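Local coordinates for type IV pilus assembly protein PilF (PDB 5OIU) that probably hydrolyses ATP as a hexameric AAA+ motor to power the assembly of type IV pili, at residues C[299-302]-C[303-307]; C[371-375]-C[376-380]; C[292-295]-C[296-300]; C[356-360]-C[361-365]. All blocks are in the same frame, centred on the assembly; numbering follows the deposited sequence.

All four contacts are local: each is a short helix or a helix end with its cap, in the C-terminal part of one PilF subunit. Contacts 3 and 1 share L299 and G300, their centres 7 Å apart, and run in series through helices 293-298 and 303-308; R297 of the first pairs with E303 of the second. Contact 2, 14 Å from either centre, packs against both, L375 on L301 and L371 on L296 and L299. Contact 4, centred about 20 Å from the rest and touching none of them, ends the helix before the one that contact 2 closes. The K373 side chain of contact 2 is about 8 Å from bound ATP.

Contact 1 (C[299-302]-C[303-307]); sequences LGLS and EAEIQ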
loop_
_atom_site.group_PDB
_atom_site.type_symbol
_atom_site.label_atom_id
_atom_site.label_comp_id
_atom_site.label_asym_id
_atom_site.label_seq_id
_atom_site.Cartn_x
_atom_site.Cartn_y
_atom_site.Cartn_z
ATOM N N LEU C 299 17.456 -24.267 -16.903
ATOM C CA LEU C 299 17.680 -24.256 -15.465
ATOM C C LEU C 299 18.899 -23.421 -15.085
ATOM O O LEU C 299 19.398 -23.526 -13.959
ATOM C CB LEU C 299 17.806 -25.686 -14.937
ATOM C CG LEU C 299 16.482 -26.464 -14.982
ATOM C CD1 LEU C 299 16.683 -27.973 -14.970
ATOM C CD2 LEU C 299 15.578 -26.036 -13.837
ATOM N N GLY C 300 19.393 -22.598 -16.009
ATOM C CA GLY C 300 20.435 -21.650 -15.681
ATOM C C GLY C 300 21.803 -22.247 -15.500
ATOM O O GLY C 300 22.638 -21.653 -14.807
ATOM N N LEU C 301 22.060 -23.406 -16.100
ATOM C CA LEU C 301 23.362 -24.054 -16.036
ATOM C C LEU C 301 24.257 -23.576 -17.181
ATOM O O LEU C 301 23.806 -23.429 -18.323
ATOM C CB LEU C 301 23.190 -25.569 -16.089
ATOM C CG LEU C 301 24.329 -26.404 -15.529
ATOM C CD1 LEU C 301 24.473 -26.103 -14.067
ATOM C CD2 LEU C 301 24.060 -27.874 -15.752
ATOM N N SER C 302 25.527 -23.328 -16.863
ATOM C CA SER C 302 26.480 -22.846 -17.858
ATOM C C SER C 302 26.772 -23.925 -18.887
ATOM O O SER C 302 26.739 -25.122 -18.586
ATOM C CB SER C 302 27.787 -22.433 -17.191
ATOM O OG SER C 302 28.518 -23.588 -16.807
ATOM N N GLU C 303 27.083 -23.495 -20.113
ATOM C CA GLU C 303 27.279 -24.480 -21.172
ATOM C C GLU C 303 28.520 -25.320 -20.928
ATOM O O GLU C 303 28.569 -26.487 -21.341
ATOM C CB GLU C 303 27.352 -23.806 -22.542
ATOM C CG GLU C 303 26.783 -24.679 -23.648
ATOM C CD GLU C 303 25.292 -24.457 -23.848
ATOM O OE1 GLU C 303 24.710 -23.549 -23.207
ATOM O OE2 GLU C 303 24.687 -25.215 -24.633
ATOM N N ALA C 304 29.522 -24.748 -20.257
ATOM C CA ALA C 304 30.635 -25.550 -19.760
ATOM C C ALA C 304 30.133 -26.634 -18.816
ATOM O O ALA C 304 30.443 -27.820 -18.991
ATOM C CB ALA C 304 31.659 -24.651 -19.062
ATOM N N GLU C 305 29.325 -26.245 -17.821
ATOM C CA GLU C 305 28.767 -27.221 -16.887
ATOM C C GLU C 305 27.979 -28.307 -17.612
ATOM O O GLU C 305 28.051 -29.487 -17.244
ATOM C CB GLU C 305 27.879 -26.517 -15.862
ATOM C CG GLU C 305 28.514 -26.336 -14.489
ATOM C CD GLU C 305 27.992 -25.093 -13.769
ATOM O OE1 GLU C 305 28.388 -24.866 -12.599
ATOM O OE2 GLU C 305 27.191 -24.340 -14.380
ATOM N N ILE C 306 27.227 -27.935 -18.649
ATOM C CA ILE C 306 26.383 -28.915 -19.332
ATOM C C ILE C 306 27.230 -30.044 -19.909
ATOM O O ILE C 306 26.827 -31.213 -19.873
ATOM C CB ILE C 306 25.525 -28.228 -20.417
ATOM C CG1 ILE C 306 24.447 -27.361 -19.769
ATOM C CG2 ILE C 306 24.877 -29.259 -21.341
ATOM C CD1 ILE C 306 23.702 -26.484 -20.744
ATOM N N GLN C 307 28.430 -29.717 -20.411
ATOM C CA GLN C 307 29.238 -30.691 -21.144
ATOM C C GLN C 307 29.343 -32.014 -20.388
ATOM O O GLN C 307 29.116 -33.091 -20.953
ATOM C CB GLN C 307 30.633 -30.121 -21.429
ATOM C CG GLN C 307 31.167 -30.397 -22.859
ATOM C CD GLN C 307 32.084 -31.637 -22.974
ATOM O OE1 GLN C 307 32.973 -31.861 -22.139
ATOM N NE2 GLN C 307 31.875 -32.434 -24.025
#
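S302 and E305 grip each other at the start of helix 303-308, where three hydrogen bonds join them. The hydroxyl of S302 does double duty: OG accepts from the backbone N of E305 at 3.0 Å, with an N-H...O angle of 158°, and donates a hydrogen bond to OE2 of E305 at 2.9 Å. That oxygen accepts a second hydrogen bond, from the backbone N of S302, 3.2 Å away. The two donors reach OE2 differently, the amide nearly in line with the C-O bond, the hydroxyl from above the carboxylate plane. Together these bonds make a capping box, with S302 as the N-cap, so an amide of the first turn and the amide of the cap residue itself are both answered by side chains. OG sits between the backbone N and the carbonyl carbon of its own residue (chi1 74°), which turns it over the helix end. The first helical backbone bond follows directly, I306 N to S302 O at 2.9 Å. The carboxylate probably also gains from the positive end of the helix dipole. E303 turns the other way, to a salt bridge with R297 of the preceding helix. The L301 side chain crosses that of E305 at about a right angle, CD1 lying 3.3 Å from OE2, while its other methyl, CD2, packs 4.1 Å from CG1 of I306. I306 continues the apolar patch onto P293 and L296.

Contact 2 (C[371-375]-C[376-380]); sequences LYKAL and QGITT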
loop_
_atom_site.group_PDB
_atom_site.type_symbol
_atom_site.label_atom_id
_atom_site.label_comp_id
_atom_site.label_asym_id
_atom_site.label_seq_id
_atom_site.Cartn_x
_atom_site.Cartn_y
_atom_site.Cartn_z
ATOM N N LEU C 371 19.309 -28.829 -8.103
ATOM C CA LEU C 371 19.878 -29.330 -9.350
ATOM C C LEU C 371 21.297 -29.827 -9.125
ATOM O O LEU C 371 21.661 -30.933 -9.541
ATOM C CB LEU C 371 19.849 -28.246 -10.428
ATOM C CG LEU C 371 20.561 -28.686 -11.709
ATOM C CD1 LEU C 371 19.844 -29.872 -12.306
ATOM C CD2 LEU C 371 20.694 -27.575 -12.733
ATOM N N TYR C 372 22.102 -29.016 -8.437
ATOM C CA TYR C 372 23.472 -29.381 -8.098
ATOM C C TYR C 372 23.537 -30.771 -7.466
ATOM O O TYR C 372 24.288 -31.637 -7.926
ATOM C CB TYR C 372 24.055 -28.300 -7.174
ATOM C CG TYR C 372 25.308 -28.713 -6.430
ATOM C CD1 TYR C 372 26.558 -28.706 -7.061
ATOM C CD2 TYR C 372 25.253 -29.114 -5.095
ATOM C CE1 TYR C 372 27.719 -29.094 -6.378
ATOM C CE2 TYR C 372 26.407 -29.503 -4.404
ATOM C CZ TYR C 372 27.634 -29.490 -5.052
ATOM O OH TYR C 372 28.776 -29.871 -4.385
ATOM N N LYS C 373 22.715 -31.020 -6.441
ATOM C CA LYS C 373 22.738 -32.325 -5.784
ATOM C C LYS C 373 22.149 -33.418 -6.673
ATOM O O LYS C 373 22.560 -34.587 -6.584
ATOM C CB LYS C 373 21.994 -32.259 -4.451
ATOM C CG LYS C 373 22.675 -31.371 -3.416
ATOM C CD LYS C 373 21.724 -31.027 -2.282
ATOM C CE LYS C 373 22.400 -30.189 -1.234
ATOM N NZ LYS C 373 21.411 -29.559 -0.308
ATOM N N ALA C 374 21.194 -33.063 -7.533
ATOM C CA ALA C 374 20.734 -34.007 -8.544
ATOM C C ALA C 374 21.847 -34.353 -9.522
ATOM O O ALA C 374 21.944 -35.505 -9.965
ATOM C CB ALA C 374 19.529 -33.430 -9.282
ATOM N N LEU C 375 22.703 -33.380 -9.855
ATOM C CA LEU C 375 23.826 -33.644 -10.746
ATOM C C LEU C 375 24.883 -34.541 -10.109
ATOM O O LEU C 375 25.816 -34.957 -10.801
ATOM C CB LEU C 375 24.455 -32.325 -11.200
ATOM C CG LEU C 375 23.654 -31.527 -12.238
ATOM C CD1 LEU C 375 24.278 -30.151 -12.517
ATOM C CD2 LEU C 375 23.471 -32.337 -13.526
ATOM N N GLN C 376 24.760 -34.857 -8.821
ATOM C CA GLN C 376 25.646 -35.805 -8.166
ATOM C C GLN C 376 24.968 -37.129 -7.839
ATOM O O GLN C 376 25.599 -38.001 -7.239
ATOM C CB GLN C 376 26.224 -35.187 -6.895
ATOM C CG GLN C 376 27.052 -33.958 -7.190
ATOM C CD GLN C 376 27.546 -33.271 -5.932
ATOM O OE1 GLN C 376 26.857 -32.420 -5.366
ATOM N NE2 GLN C 376 28.743 -33.644 -5.477
ATOM N N GLY C 377 23.709 -37.308 -8.212
ATOM C CA GLY C 377 23.015 -38.541 -7.933
ATOM C C GLY C 377 22.357 -38.647 -6.577
ATOM O O GLY C 377 21.862 -39.725 -6.235
ATOM N N ILE C 378 22.325 -37.577 -5.786
ATOM C CA ILE C 378 21.633 -37.651 -4.499
ATOM C C ILE C 378 20.128 -37.809 -4.703
ATOM O O ILE C 378 19.455 -38.548 -3.971
ATOM C CB ILE C 378 21.965 -36.409 -3.661
ATOM C CG1 ILE C 378 23.455 -36.396 -3.361
ATOM C CG2 ILE C 378 21.169 -36.393 -2.393
ATOM C CD1 ILE C 378 24.006 -35.038 -3.096
ATOM N N THR C 379 19.578 -37.127 -5.700
ATOM C CA THR C 379 18.148 -37.149 -5.953
ATOM C C THR C 379 17.897 -37.108 -7.458
ATOM O O THR C 379 18.809 -36.893 -8.272
ATOM C CB THR C 379 17.447 -35.980 -5.241
ATOM O OG1 THR C 379 16.039 -36.094 -5.409
ATOM C CG2 THR C 379 17.918 -34.624 -5.797
ATOM N N THR C 380 16.645 -37.349 -7.826
ATOM C CA THR C 380 16.242 -37.155 -9.204
ATOM C C THR C 380 15.956 -35.686 -9.452
ATOM O O THR C 380 15.708 -34.910 -8.527
ATOM C CB THR C 380 14.992 -37.957 -9.520
ATOM O OG1 THR C 380 13.887 -37.378 -8.812
ATOM C CG2 THR C 380 15.178 -39.404 -9.112
#
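K373 and A374, in the last turn of helix 366-374, meet the loop that follows in a helix-end contact closed by a Schellman motif, G377 taking the positive phi. A type I beta turn from A374 to G377 lies within it, and the loop leads on to T380, the N-cap of helix 381-387. The carbonyl of K373 is the anchor: its O accepts from Q376 N and from I378 N, each at 3.1 Å, and the two donors come from opposite faces of the carbonyl plane. G377 N bonds to O of A374 at 3.1 Å, with an N-H...O angle of 163°, the donor standing well above that carbonyl plane. The positive phi of G377, a conformation glycine adopts readily, makes the bend. Beyond it, CD1 of I378 comes back over the root of K373, 3.7 Å from CB, while the extended K373 chain runs off to a salt bridge with D369 and a hydrogen bond to the carbonyl of A330, a residue of the ATP pocket. T379 closes the other flank: its O receives a CA-H...O contact from A374 CA at 3.5 Å, and its CG2 lies 4.0 Å from CB of A374. T379 OG1 is turned to the carbonyl of R279, which ties the loop to strand 269-281. At the outer side Y372 meets Q376. A chi1 of 164° carries the Y372 ring toward the end of the glutamine, whose amide plane is inclined 55° to it; OE1 sits over one face, toward the rim, 3.0 Å from CZ.

Contact 3 (C[292-295]-C[296-300]); sequences DPET and LRRLG
E294 and R297 are joined by a salt bridge one turn apart on helix 293-298, E294 OE1 lying 3.2 Å from R297 NH1. The two flat groups are almost perpendicular, 88° between carboxylate and guanidinium, and the glutamate comes in at the guanidinium's edge. A bend at chi2 (-75°) folds its chain back over the helix to get there. P293 takes one face of the guanidinium, its carbonyl O above the plane and offset toward the rim; its CB approaches NH2 to 3.6 Å. On the neighbouring side of the helix T295 and L299 lie side by side, CG2 of T295 3.7 Å from CD1 of L299. Beneath these side chains the backbone runs in helical bonds from R297 N to P293 O, R298 N to E294 O and L299 N to T295 O. D292 is the N-cap, though its OD1 reaches E294 N only through a weak bond of 3.3 Å. At the other end the helix is closed by a Schellman motif with G300 in the positive-phi place: its N bonds to R297 O at 2.7 Å, and L301 N turns back to L296 O. Farther out, E303 is the second carboxylate that helps fix the R297 guanidinium. V346 of a neighbouring subunit rests against D292, E294 and T295, placing this short helix at a subunit interface.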
loop_
_atom_site.group_PDB
_atom_site.type_symbol
_atom_site.label_atom_id
_atom_site.label_comp_id
_atom_site.label_asym_id
_atom_site.label_seq_id
_atom_site.Cartn_x
_atom_site.Cartn_y
_atom_site.Cartn_z
ATOM N N ASP C 292 18.632 -33.780 -21.159
ATOM C CA ASP C 292 18.472 -32.861 -22.281
ATOM C C ASP C 292 19.286 -31.600 -22.017
ATOM O O ASP C 292 19.041 -30.915 -21.012
ATOM C CB ASP C 292 17.002 -32.501 -22.477
ATOM C CG ASP C 292 16.722 -31.872 -23.843
ATOM O OD1 ASP C 292 17.698 -31.542 -24.554
ATOM O OD2 ASP C 292 15.525 -31.719 -24.208
ATOM N N PRO C 293 20.245 -31.250 -22.876
ATOM C CA PRO C 293 20.953 -29.970 -22.696
ATOM C C PRO C 293 20.023 -28.780 -22.529
ATOM O O PRO C 293 20.313 -27.898 -21.717
ATOM C CB PRO C 293 21.786 -29.850 -23.975
ATOM C CG PRO C 293 21.976 -31.236 -24.422
ATOM C CD PRO C 293 20.741 -32.002 -24.038
ATOM N N GLU C 294 18.907 -28.733 -23.263
ATOM C CA GLU C 294 18.011 -27.586 -23.158
ATOM C C GLU C 294 17.439 -27.447 -21.755
ATOM O O GLU C 294 17.402 -26.340 -21.209
ATOM C CB GLU C 294 16.889 -27.700 -24.182
ATOM C CG GLU C 294 17.287 -27.266 -25.565
ATOM C CD GLU C 294 17.394 -25.750 -25.718
ATOM O OE1 GLU C 294 17.517 -25.015 -24.698
ATOM O OE2 GLU C 294 17.357 -25.297 -26.885
ATOM N N THR C 295 16.997 -28.563 -21.153
ATOM C CA THR C 295 16.508 -28.532 -19.773
ATOM C C THR C 295 17.514 -27.854 -18.855
ATOM O O THR C 295 17.174 -26.918 -18.125
ATOM C CB THR C 295 16.230 -29.944 -19.244
ATOM O OG1 THR C 295 15.455 -30.703 -20.174
ATOM C CG2 THR C 295 15.493 -29.854 -17.931
ATOM N N LEU C 296 18.765 -28.337 -18.874
ATOM C CA LEU C 296 19.823 -27.761 -18.040
ATOM C C LEU C 296 20.057 -26.293 -18.366
ATOM O O LEU C 296 20.275 -25.476 -17.462
ATOM C CB LEU C 296 21.120 -28.552 -18.218
ATOM C CG LEU C 296 21.041 -30.032 -17.852
ATOM C CD1 LEU C 296 22.365 -30.694 -18.167
ATOM C CD2 LEU C 296 20.683 -30.204 -16.375
ATOM N N ARG C 297 20.036 -25.946 -19.655
ATOM C CA ARG C 297 20.166 -24.554 -20.071
ATOM C C ARG C 297 19.088 -23.699 -19.418
ATOM O O ARG C 297 19.390 -22.726 -18.715
ATOM C CB ARG C 297 20.084 -24.465 -21.597
ATOM C CG ARG C 297 21.248 -23.784 -22.280
ATOM C CD ARG C 297 21.116 -23.853 -23.797
ATOM N NE ARG C 297 22.054 -24.806 -24.398
ATOM C CZ ARG C 297 21.699 -25.931 -25.022
ATOM N NH1 ARG C 297 20.419 -26.263 -25.126
ATOM N NH2 ARG C 297 22.621 -26.732 -25.543
ATOM N N ARG C 298 17.814 -24.065 -19.614
ATOM C CA ARG C 298 16.743 -23.263 -19.031
ATOM C C ARG C 298 16.761 -23.304 -17.508
ATOM O O ARG C 298 16.174 -22.423 -16.871
ATOM C CB ARG C 298 15.363 -23.684 -19.557
ATOM C CG ARG C 298 15.351 -24.277 -20.966
ATOM C CD ARG C 298 15.054 -23.249 -22.088
ATOM N NE ARG C 298 13.837 -22.476 -21.832
ATOM C CZ ARG C 298 12.602 -22.938 -22.022
ATOM N NH1 ARG C 298 11.556 -22.163 -21.760
ATOM N NH2 ARG C 298 12.415 -24.173 -22.461
ATOM N N LEU C 299 17.456 -24.267 -16.903
ATOM C CA LEU C 299 17.680 -24.256 -15.465
ATOM C C LEU C 299 18.899 -23.421 -15.085
ATOM O O LEU C 299 19.398 -23.526 -13.959
ATOM C CB LEU C 299 17.806 -25.686 -14.937
ATOM C CG LEU C 299 16.482 -26.464 -14.982
ATOM C CD1 LEU C 299 16.683 -27.973 -14.970
ATOM C CD2 LEU C 299 15.578 -26.036 -13.837
ATOM N N GLY C 300 19.393 -22.598 -16.009
ATOM C CA GLY C 300 20.435 -21.650 -15.681
ATOM C C GLY C 300 21.803 -22.247 -15.500
ATOM O O GLY C 300 22.638 -21.653 -14.807
#

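Contact 4 (C[356-360]-C[361-365]); sequences EIARR and KGMKT
M363 N donates to A358 O at 3.0 Å and G362 N to R359 O at 3.1 Å, closing helix 351-360 in a Schellman motif with G362 as its positive-phi residue; the last ordinary helical bond, K361 N to I357 O, comes just before and is nearly straight at 173°. The R359 carbonyl is met from well above its plane, whereas the A358 carbonyl takes its donor with a tilt of only 20°. Apolar contacts follow from the same turn. M363 points back at the helix, and a chi1 of 170° stretches its chain away from its own amide nitrogen to lay SD 3.9 Å from CB of A358; L335 of strand 328-336 packs against both residues. R359 lays its aliphatic part across T365, CD meeting CG2 at 3.4 Å. Charged groups lie farther along the arginine. Bent at chi2 and chi3, it turns its guanidinium back to E356, where NH2 finds the syn lone pair of OE1 at 3.3 Å, and its NH1 pairs with E368 in the following helix. R360 goes instead to E340 of helix 339-347. With E356 at one edge and E368 paired to NH1, the R359 guanidinium is probably restrained in rotation, and it links the end of this helix to the start of helix 366-374.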
loop_
_atom_site.group_PDB
_atom_site.type_symbol
_atom_site.label_atom_id
_atom_site.label_comp_id
_atom_site.label_asym_id
_atom_site.label_seq_id
_atom_site.Cartn_x
_atom_site.Cartn_y
_atom_site.Cartn_z
ATOM N N GLU C 356 15.989 -11.085 -5.934
ATOM C CA GLU C 356 16.926 -10.865 -7.029
ATOM C C GLU C 356 18.183 -10.139 -6.551
ATOM O O GLU C 356 19.282 -10.425 -7.049
ATOM C CB GLU C 356 16.236 -10.118 -8.167
ATOM C CG GLU C 356 15.269 -11.022 -9.002
ATOM C CD GLU C 356 15.789 -12.469 -9.229
ATOM O OE1 GLU C 356 16.871 -12.613 -9.872
ATOM O OE2 GLU C 356 15.120 -13.453 -8.780
ATOM N N ILE C 357 18.058 -9.226 -5.578
ATOM C CA ILE C 357 19.257 -8.650 -4.966
ATOM C C ILE C 357 20.101 -9.743 -4.317
ATOM O O ILE C 357 21.314 -9.830 -4.544
ATOM C CB ILE C 357 18.900 -7.564 -3.936
ATOM C CG1 ILE C 357 18.342 -6.308 -4.606
ATOM C CG2 ILE C 357 20.142 -7.227 -3.119
ATOM C CD1 ILE C 357 17.308 -5.593 -3.754
ATOM N N ALA C 358 19.473 -10.588 -3.487
ATOM C CA ALA C 358 20.238 -11.637 -2.810
ATOM C C ALA C 358 20.846 -12.608 -3.804
ATOM O O ALA C 358 21.931 -13.147 -3.563
ATOM C CB ALA C 358 19.358 -12.397 -1.812
ATOM N N ARG C 359 20.164 -12.841 -4.927
ATOM C CA ARG C 359 20.689 -13.751 -5.932
ATOM C C ARG C 359 21.878 -13.136 -6.649
ATOM O O ARG C 359 22.838 -13.839 -6.990
ATOM C CB ARG C 359 19.593 -14.112 -6.924
ATOM C CG ARG C 359 18.730 -15.216 -6.457
ATOM C CD ARG C 359 18.666 -16.218 -7.530
ATOM N NE ARG C 359 17.862 -15.716 -8.623
ATOM C CZ ARG C 359 17.789 -16.302 -9.809
ATOM N NH1 ARG C 359 18.477 -17.418 -10.044
ATOM N NH2 ARG C 359 17.021 -15.776 -10.753
ATOM N N ARG C 360 21.822 -11.824 -6.894
ATOM C CA ARG C 360 22.918 -11.144 -7.575
ATOM C C ARG C 360 24.198 -11.222 -6.750
ATOM O O ARG C 360 25.248 -11.640 -7.252
ATOM C CB ARG C 360 22.528 -9.691 -7.861
ATOM C CG ARG C 360 23.357 -9.035 -8.955
ATOM C CD ARG C 360 22.827 -7.653 -9.326
ATOM N NE ARG C 360 22.207 -6.933 -8.209
ATOM C CZ ARG C 360 22.856 -6.466 -7.137
ATOM N NH1 ARG C 360 24.169 -6.645 -6.990
ATOM N NH2 ARG C 360 22.174 -5.826 -6.193
ATOM N N LYS C 361 24.120 -10.854 -5.459
ATOM C CA LYS C 361 25.239 -10.992 -4.511
ATOM C C LYS C 361 25.630 -12.452 -4.253
ATOM O O LYS C 361 26.459 -12.703 -3.367
ATOM C CB LYS C 361 24.901 -10.293 -3.192
ATOM C CG LYS C 361 24.317 -8.903 -3.400
ATOM C CD LYS C 361 24.433 -8.007 -2.163
ATOM C CE LYS C 361 25.890 -7.642 -1.805
ATOM N NZ LYS C 361 26.784 -7.404 -2.971
ATOM N N GLY C 362 25.076 -13.433 -4.951
ATOM C CA GLY C 362 25.581 -14.785 -4.918
ATOM C C GLY C 362 24.798 -15.844 -4.136
ATOM O O GLY C 362 25.375 -16.887 -3.819
ATOM N N MET C 363 23.523 -15.618 -3.834
ATOM C CA MET C 363 22.714 -16.639 -3.180
ATOM C C MET C 363 22.195 -17.648 -4.189
ATOM O O MET C 363 21.570 -17.259 -5.186
ATOM C CB MET C 363 21.528 -16.017 -2.463
ATOM C CG MET C 363 20.541 -17.041 -1.975
ATOM S SD MET C 363 19.128 -16.228 -1.247
ATOM C CE MET C 363 17.918 -16.451 -2.546
ATOM N N LYS C 364 22.444 -18.938 -3.928
ATOM C CA LYS C 364 21.817 -20.000 -4.704
ATOM C C LYS C 364 20.395 -20.258 -4.214
ATOM O O LYS C 364 20.117 -20.216 -3.005
ATOM C CB LYS C 364 22.631 -21.287 -4.625
ATOM C CG LYS C 364 24.076 -21.115 -4.999
ATOM C CD LYS C 364 24.531 -22.176 -5.991
ATOM C CE LYS C 364 25.577 -21.612 -6.973
ATOM N NZ LYS C 364 24.975 -20.930 -8.173
ATOM N N THR C 365 19.489 -20.520 -5.167
ATOM C CA THR C 365 18.102 -20.850 -4.850
ATOM C C THR C 365 17.953 -22.336 -4.562
ATOM O O THR C 365 18.830 -23.143 -4.865
ATOM C CB THR C 365 17.138 -20.513 -5.992
ATOM O OG1 THR C 365 17.451 -21.324 -7.131
ATOM C CG2 THR C 365 17.184 -19.072 -6.359
#